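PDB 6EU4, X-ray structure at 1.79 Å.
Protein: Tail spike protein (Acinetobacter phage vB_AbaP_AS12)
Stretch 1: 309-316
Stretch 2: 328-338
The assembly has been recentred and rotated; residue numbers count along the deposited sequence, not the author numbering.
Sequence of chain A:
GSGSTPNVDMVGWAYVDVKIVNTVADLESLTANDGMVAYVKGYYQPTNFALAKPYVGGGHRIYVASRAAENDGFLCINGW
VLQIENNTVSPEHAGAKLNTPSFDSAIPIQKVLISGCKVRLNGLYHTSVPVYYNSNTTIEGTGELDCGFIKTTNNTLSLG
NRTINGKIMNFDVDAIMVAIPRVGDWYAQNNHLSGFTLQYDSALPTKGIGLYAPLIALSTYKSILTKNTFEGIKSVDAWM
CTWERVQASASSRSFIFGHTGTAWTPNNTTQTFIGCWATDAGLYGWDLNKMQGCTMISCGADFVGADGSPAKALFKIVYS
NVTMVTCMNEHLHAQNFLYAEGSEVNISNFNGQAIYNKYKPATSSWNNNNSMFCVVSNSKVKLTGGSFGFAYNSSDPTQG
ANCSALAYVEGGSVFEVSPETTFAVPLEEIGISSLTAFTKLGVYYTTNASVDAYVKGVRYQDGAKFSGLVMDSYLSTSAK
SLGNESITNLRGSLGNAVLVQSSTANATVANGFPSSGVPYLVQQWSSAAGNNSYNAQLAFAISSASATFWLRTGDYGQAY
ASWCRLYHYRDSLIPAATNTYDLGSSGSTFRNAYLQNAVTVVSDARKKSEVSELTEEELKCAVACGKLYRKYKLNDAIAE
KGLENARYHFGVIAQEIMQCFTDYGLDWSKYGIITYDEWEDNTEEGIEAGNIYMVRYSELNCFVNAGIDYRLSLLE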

ATOM      1  N   SER A 309      27.237 -19.055   7.930  1.00 17.64           N
ATOM      2  CA  SER A 309      26.922 -19.578   6.595  1.00 19.49           C
ATOM      3  C   SER A 309      25.854 -18.678   5.992  1.00 17.55           C
ATOM      4  O   SER A 309      24.666 -19.039   5.914  1.00 16.47           O
ATOM      5  CB  SER A 309      26.434 -21.029   6.658  1.00 24.34           C
ATOM      6  OG  SER A 309      27.459 -21.884   7.113  1.00 25.97           O
ATOM      7  N   PRO A 310      26.232 -17.463   5.613  1.00 16.04           N
ATOM      8  CA  PRO A 310      25.234 -16.478   5.181  1.00 13.51           C
ATOM      9  C   PRO A 310      24.600 -16.830   3.848  1.00 13.40           C
ATOM     10  O   PRO A 310      25.216 -17.445   2.970  1.00 13.99           O
ATOM     11  CB  PRO A 310      26.044 -15.184   5.077  1.00 12.89           C
ATOM     12  CG  PRO A 310      27.436 -15.656   4.757  1.00 15.76           C
ATOM     13  CD  PRO A 310      27.594 -16.897   5.609  1.00 14.99           C
ATOM     14  N   ALA A 311      23.339 -16.427   3.717  1.00 13.98           N
ATOM     15  CA  ALA A 311      22.685 -16.338   2.425  1.00 13.11           C
ATOM     16  C   ALA A 311      23.314 -15.203   1.637  1.00 11.34           C
ATOM     17  O   ALA A 311      23.973 -14.320   2.192  1.00 13.29           O
ATOM     18  CB  ALA A 311      21.180 -16.095   2.608  1.00 13.32           C
ATOM     19  N   LYS A 312      23.113 -15.215   0.329  1.00 11.20           N
ATOM     20  CA  LYS A 312      23.555 -14.065  -0.449  1.00 12.72           C
ATOM     21  C   LYS A 312      22.662 -12.866  -0.183  1.00 11.82           C
ATOM     22  O   LYS A 312      23.155 -11.752   0.041  1.00 13.92           O
ATOM     23  CB  LYS A 312      23.598 -14.408  -1.934  1.00 14.23           C
ATOM     24  CG  LYS A 312      24.796 -15.307  -2.268  1.00 21.36           C
ATOM     25  CD  LYS A 312      24.905 -15.561  -3.791  1.00 29.19           C
ATOM     26  CE  LYS A 312      25.928 -16.637  -4.154  1.00 37.03           C
ATOM     27  NZ  LYS A 312      27.181 -16.594  -3.339  1.00 41.51           N
ATOM     28  N   ALA A 313      21.345 -13.077  -0.196  1.00 12.13           N
ATOM     29  CA  ALA A 313      20.399 -12.001   0.066  1.00 11.77           C
ATOM     30  C   ALA A 313      19.086 -12.574   0.569  1.00 12.01           C
ATOM     31  O   ALA A 313      18.682 -13.668   0.172  1.00 13.54           O
ATOM     32  CB  ALA A 313      20.121 -11.166  -1.188  1.00 12.09           C
ATOM     33  N   LEU A 314      18.385 -11.800   1.391  1.00 10.80           N
ATOM     34  CA  LEU A 314      17.005 -12.164   1.699  1.00 10.39           C
ATOM     35  C   LEU A 314      16.148 -12.063   0.447  1.00 11.21           C
ATOM     36  O   LEU A 314      15.425 -13.008   0.094  1.00 12.16           O
ATOM     37  CB  LEU A 314      16.439 -11.269   2.807  1.00 10.33           C
ATOM     38  CG  LEU A 314      14.960 -11.460   3.151  1.00 13.28           C
ATOM     39  CD1 LEU A 314      14.629 -12.907   3.471  1.00 15.87           C
ATOM     40  CD2 LEU A 314      14.582 -10.570   4.333  1.00 13.69           C
ATOM     41  N   PHE A 315      16.216 -10.910  -0.223  1.00 11.59           N
ATOM     42  CA  PHE A 315      15.529 -10.636  -1.483  1.00 10.19           C
ATOM     43  C   PHE A 315      16.539 -10.345  -2.578  1.00 11.81           C
ATOM     44  O   PHE A 315      17.342  -9.405  -2.465  1.00 12.71           O
ATOM     45  CB  PHE A 315      14.610  -9.415  -1.364  1.00 11.88           C
ATOM     46  CG  PHE A 315      13.680  -9.433  -0.176  1.00 11.72           C
ATOM     47  CD1 PHE A 315      12.535 -10.220  -0.186  1.00 16.39           C
ATOM     48  CD2 PHE A 315      13.894  -8.590   0.914  1.00 12.35           C
ATOM     49  CE1 PHE A 315      11.668 -10.213   0.895  1.00 17.84           C
ATOM     50  CE2 PHE A 315      13.040  -8.589   2.002  1.00 14.45           C
ATOM     51  CZ  PHE A 315      11.919  -9.393   1.991  1.00 16.38           C
ATOM     52  N   LYS A 316      16.461 -11.103  -3.654  1.00 12.27           N
ATOM     53  CA  LYS A 316      17.170 -10.811  -4.890  1.00 11.56           C
ATOM     54  C   LYS A 316      16.100 -10.426  -5.906  1.00 13.41           C
ATOM     55  O   LYS A 316      15.244 -11.251  -6.252  1.00 11.87           O
ATOM     56  CB  LYS A 316      17.984 -12.003  -5.368  1.00 13.52           C
ATOM     57  CG  LYS A 316      18.645 -11.742  -6.714  1.00 15.57           C
ATOM     58  CD  LYS A 316      19.470 -12.940  -7.194  1.00 18.33           C
ATOM     59  CE  LYS A 316      20.138 -12.657  -8.496  1.00 21.80           C
ATOM     60  NZ  LYS A 316      20.967 -13.842  -8.932  1.00 23.14           N
HETATM   61  N   MSE A 328       7.714  -8.480   6.956  1.00 10.71           N
HETATM   62  CA  MSE A 328       8.634  -8.738   8.068  1.00  9.60           C
HETATM   63  C   MSE A 328       9.727  -9.728   7.713  1.00 11.07           C
HETATM   64  O   MSE A 328       9.620 -10.501   6.761  1.00  9.38           O
HETATM   65  CB  MSE A 328       7.880  -9.277   9.289  1.00 10.68           C
HETATM   66  CG  MSE A 328       6.809  -8.358   9.786  1.00 10.09           C
HETATM   67 SE   MSE A 328       6.122  -8.953  11.511  0.92 11.79          SE
HETATM   68  CE  MSE A 328       7.736  -8.781  12.608  1.00 15.06           C
ATOM     69  N   ASN A 329      10.764  -9.721   8.538  1.00 11.23           N
ATOM     70  CA  ASN A 329      11.684 -10.832   8.607  1.00 10.63           C
ATOM     71  C   ASN A 329      12.166 -10.961  10.043  1.00 11.07           C
ATOM     72  O   ASN A 329      12.212  -9.980  10.795  1.00 11.18           O
ATOM     73  CB  ASN A 329      12.890 -10.652   7.658  1.00 12.19           C
ATOM     74  CG  ASN A 329      13.993  -9.866   8.278  1.00 14.27           C
ATOM     75  OD1 ASN A 329      13.985  -8.627   8.268  1.00 13.28           O
ATOM     76  ND2 ASN A 329      14.956 -10.574   8.871  1.00 13.41           N
ATOM     77  N   GLU A 330      12.529 -12.190  10.404  1.00 12.21           N
ATOM     78  CA  GLU A 330      13.127 -12.487  11.701  1.00 10.94           C
ATOM     79  C   GLU A 330      14.261 -13.482  11.501  1.00 12.13           C
ATOM     80  O   GLU A 330      14.031 -14.578  10.982  1.00 14.30           O
ATOM     81  CB  GLU A 330      12.088 -13.069  12.676  1.00 11.73           C
ATOM     82  CG  GLU A 330      10.892 -12.145  12.955  1.00 16.90           C
ATOM     83  CD  GLU A 330       9.944 -12.653  14.031  1.00 25.50           C
ATOM     84  OE1 GLU A 330      10.390 -13.343  14.979  1.00 23.85           O
ATOM     85  OE2 GLU A 330       8.740 -12.325  13.934  1.00 26.74           O
ATOM     86  N   HIS A 331      15.465 -13.108  11.952  1.00 11.96           N
ATOM     87  CA  HIS A 331      16.671 -13.931  11.963  1.00 12.32           C
ATOM     88  C   HIS A 331      17.227 -14.078  10.555  1.00 13.43           C
ATOM     89  O   HIS A 331      16.843 -14.982   9.804  1.00 13.87           O
ATOM     90  CB  HIS A 331      16.417 -15.303  12.605  1.00 12.63           C
ATOM     91  CG  HIS A 331      15.828 -15.220  13.974  1.00 15.06           C
ATOM     92  ND1 HIS A 331      16.558 -14.834  15.075  1.00 16.66           N
ATOM     93  CD2 HIS A 331      14.564 -15.432  14.410  1.00 16.23           C
ATOM     94  CE1 HIS A 331      15.766 -14.806  16.135  1.00 19.27           C
ATOM     95  NE2 HIS A 331      14.551 -15.163  15.755  1.00 17.68           N
ATOM     96  N   LEU A 332      18.149 -13.183  10.204  1.00 11.77           N
ATOM     97  CA  LEU A 332      18.725 -13.114   8.873  1.00  9.22           C
ATOM     98  C   LEU A 332      20.231 -13.044   8.986  1.00  9.76           C
ATOM     99  O   LEU A 332      20.770 -12.148   9.648  1.00 10.59           O
ATOM    100  CB  LEU A 332      18.210 -11.894   8.109  1.00 12.11           C
ATOM    101  CG  LEU A 332      18.798 -11.702   6.696  1.00 10.98           C
ATOM    102  CD1 LEU A 332      18.369 -12.840   5.811  1.00 11.00           C
ATOM    103  CD2 LEU A 332      18.352 -10.376   6.088  1.00 12.61           C
ATOM    104  N   HIS A 333      20.901 -14.009   8.361  1.00 10.18           N
ATOM    105  CA  HIS A 333      22.347 -13.990   8.128  1.00 10.57           C
ATOM    106  C   HIS A 333      22.538 -13.954   6.609  1.00 11.37           C
ATOM    107  O   HIS A 333      22.432 -14.984   5.930  1.00 12.58           O
ATOM    108  CB  HIS A 333      23.030 -15.202   8.749  1.00 10.93           C
ATOM    109  CG  HIS A 333      22.947 -15.242  10.238  1.00 12.60           C
ATOM    110  ND1 HIS A 333      23.967 -14.808  11.058  1.00 12.14           N
ATOM    111  CD2 HIS A 333      21.959 -15.668  11.058  1.00 13.62           C
ATOM    112  CE1 HIS A 333      23.609 -14.969  12.321  1.00 14.46           C
ATOM    113  NE2 HIS A 333      22.390 -15.479  12.348  1.00 13.44           N
ATOM    114  N   ALA A 334      22.843 -12.774   6.079  1.00 10.84           N
ATOM    115  CA  ALA A 334      22.968 -12.610   4.639  1.00 10.64           C
ATOM    116  C   ALA A 334      23.922 -11.471   4.318  1.00 11.70           C
ATOM    117  O   ALA A 334      24.105 -10.549   5.106  1.00 13.17           O
ATOM    118  CB  ALA A 334      21.612 -12.318   4.004  1.00 12.18           C
ATOM    119  N   GLN A 335      24.508 -11.530   3.124  1.00 10.79           N
ATOM    120  CA  GLN A 335      25.377 -10.442   2.691  1.00 11.57           C
ATOM    121  C   GLN A 335      24.574  -9.193   2.353  1.00 13.18           C
ATOM    122  O   GLN A 335      25.017  -8.076   2.631  1.00 12.84           O
ATOM    123  CB  GLN A 335      26.213 -10.873   1.495  1.00 15.48           C
ATOM    124  CG  GLN A 335      27.259  -9.837   1.104  1.00 14.73           C
ATOM    125  CD  GLN A 335      28.044 -10.282  -0.115  1.00 17.01           C
ATOM    126  OE1 GLN A 335      28.534 -11.409  -0.162  1.00 17.38           O
ATOM    127  NE2 GLN A 335      28.128  -9.419  -1.119  1.00 17.19           N
ATOM    128  N   ASN A 336      23.411  -9.357   1.731  1.00 10.63           N
ATOM    129  CA  ASN A 336      22.507  -8.246   1.466  1.00  9.30           C
ATOM    130  C   ASN A 336      21.143  -8.545   2.063  1.00 11.87           C
ATOM    131  O   ASN A 336      20.707  -9.699   2.095  1.00 11.30           O
ATOM    132  CB  ASN A 336      22.267  -7.988  -0.039  1.00 11.62           C
ATOM    133  CG  ASN A 336      23.542  -7.814  -0.873  1.00 14.28           C
ATOM    134  OD1 ASN A 336      23.609  -8.352  -1.979  1.00 16.09           O
ATOM    135  ND2 ASN A 336      24.509  -7.039  -0.399  1.00 12.64           N
ATOM    136  N   PHE A 337      20.454  -7.488   2.489  1.00 10.71           N
ATOM    137  CA  PHE A 337      19.031  -7.594   2.779  1.00 10.14           C
ATOM    138  C   PHE A 337      18.255  -7.601   1.470  1.00 10.35           C
ATOM    139  O   PHE A 337      17.498  -8.533   1.198  1.00 11.37           O
ATOM    140  CB  PHE A 337      18.603  -6.443   3.693  1.00 10.56           C
ATOM    141  CG  PHE A 337      17.125  -6.372   3.988  1.00 10.29           C
ATOM    142  CD1 PHE A 337      16.589  -7.015   5.096  1.00 11.65           C
ATOM    143  CD2 PHE A 337      16.296  -5.584   3.205  1.00 12.11           C
ATOM    144  CE1 PHE A 337      15.246  -6.914   5.388  1.00 12.15           C
ATOM    145  CE2 PHE A 337      14.952  -5.479   3.466  1.00 10.65           C
ATOM    146  CZ  PHE A 337      14.417  -6.134   4.576  1.00 11.05           C
ATOM    147  N   LEU A 338      18.496  -6.599   0.628  1.00 10.94           N
ATOM    148  CA  LEU A 338      17.898  -6.488  -0.689  1.00  9.89           C
ATOM    149  C   LEU A 338      19.021  -6.272  -1.684  1.00 11.35           C
ATOM    150  O   LEU A 338      19.819  -5.337  -1.536  1.00 12.99           O
ATOM    151  CB  LEU A 338      16.913  -5.332  -0.764  1.00  9.09           C
ATOM    152  CG  LEU A 338      16.431  -4.974  -2.186  1.00 11.17           C
ATOM    153  CD1 LEU A 338      15.670  -6.124  -2.821  1.00 13.39           C
ATOM    154  CD2 LEU A 338      15.569  -3.709  -2.111  1.00 13.49           C
TER
HETATM  155  O   HOH W   1      24.174 -10.891  -3.045  1.00 44.88           O

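Backbone hydrogen bonding sets the register. The two segments run parallel, with bridges pairing Ala-311 with Ala-334, Ala-313 with Asn-336 and Phe-315 with Leu-338 at CA–CA separations of 4.3, 4.5 and 4.8 Å. Five hydrogen bonds support the assignment: Ala-311 N to His-333 O (2.8 Å), Gln-335 N to Ala-311 O (3.0 Å), Asn-336 N to Lys-312 O (2.9 Å), Leu-314 N to Asn-336 O (3.2 Å) and Phe-315 N to Phe-337 O (3.1 Å), with N-H...O angles of 147–166°. The chain turns corners at Lys-312 and Leu-314, and again at Gln-335 and Phe-337, so the ladder bends while its bonds persist.

CA-H...O contacts supplement it. Ala-334 CA lies 3.1 Å from Ala-311 O, and Ala-313 CA lies 3.1 Å from Asn-336 O, with angles at H of 137° and 152°.

Apolar packing fills the buried parts of the interface, which covers 576 Å² over both sides. Ala-311 CB and Ala-334 CB meet at 4.0 Å, their short side chains on the same sheet face. Leu-314 points toward the other stretch and has the largest covered area, 86 Å². In its t, p rotamer, CD2 lies 3.7 Å from Asn-329 CB and 3.9 Å from Phe-337 CE1, and nearer the backbone its CB lies 3.9 Å from Leu-332 CD1. Phe-315 CB packs 3.8 Å from Leu-338 CD1.

The aromatic pair is edge-to-face: the edge of Phe-315 addresses the face of Phe-337, with planes at 76° and centroids 5.5 Å apart. Although the CA-to-CB bond of Phe-337 points away, its t rotamer brings the ring nearer.

At a more polar site, a water donates to Asn-336 OD1 (water O to OD1, 2.8 Å) and weakly to Lys-312 O (water O to carbonyl O, 3.4 Å), linking the stretches through an amide side chain suited to accepting hydrogen bonds.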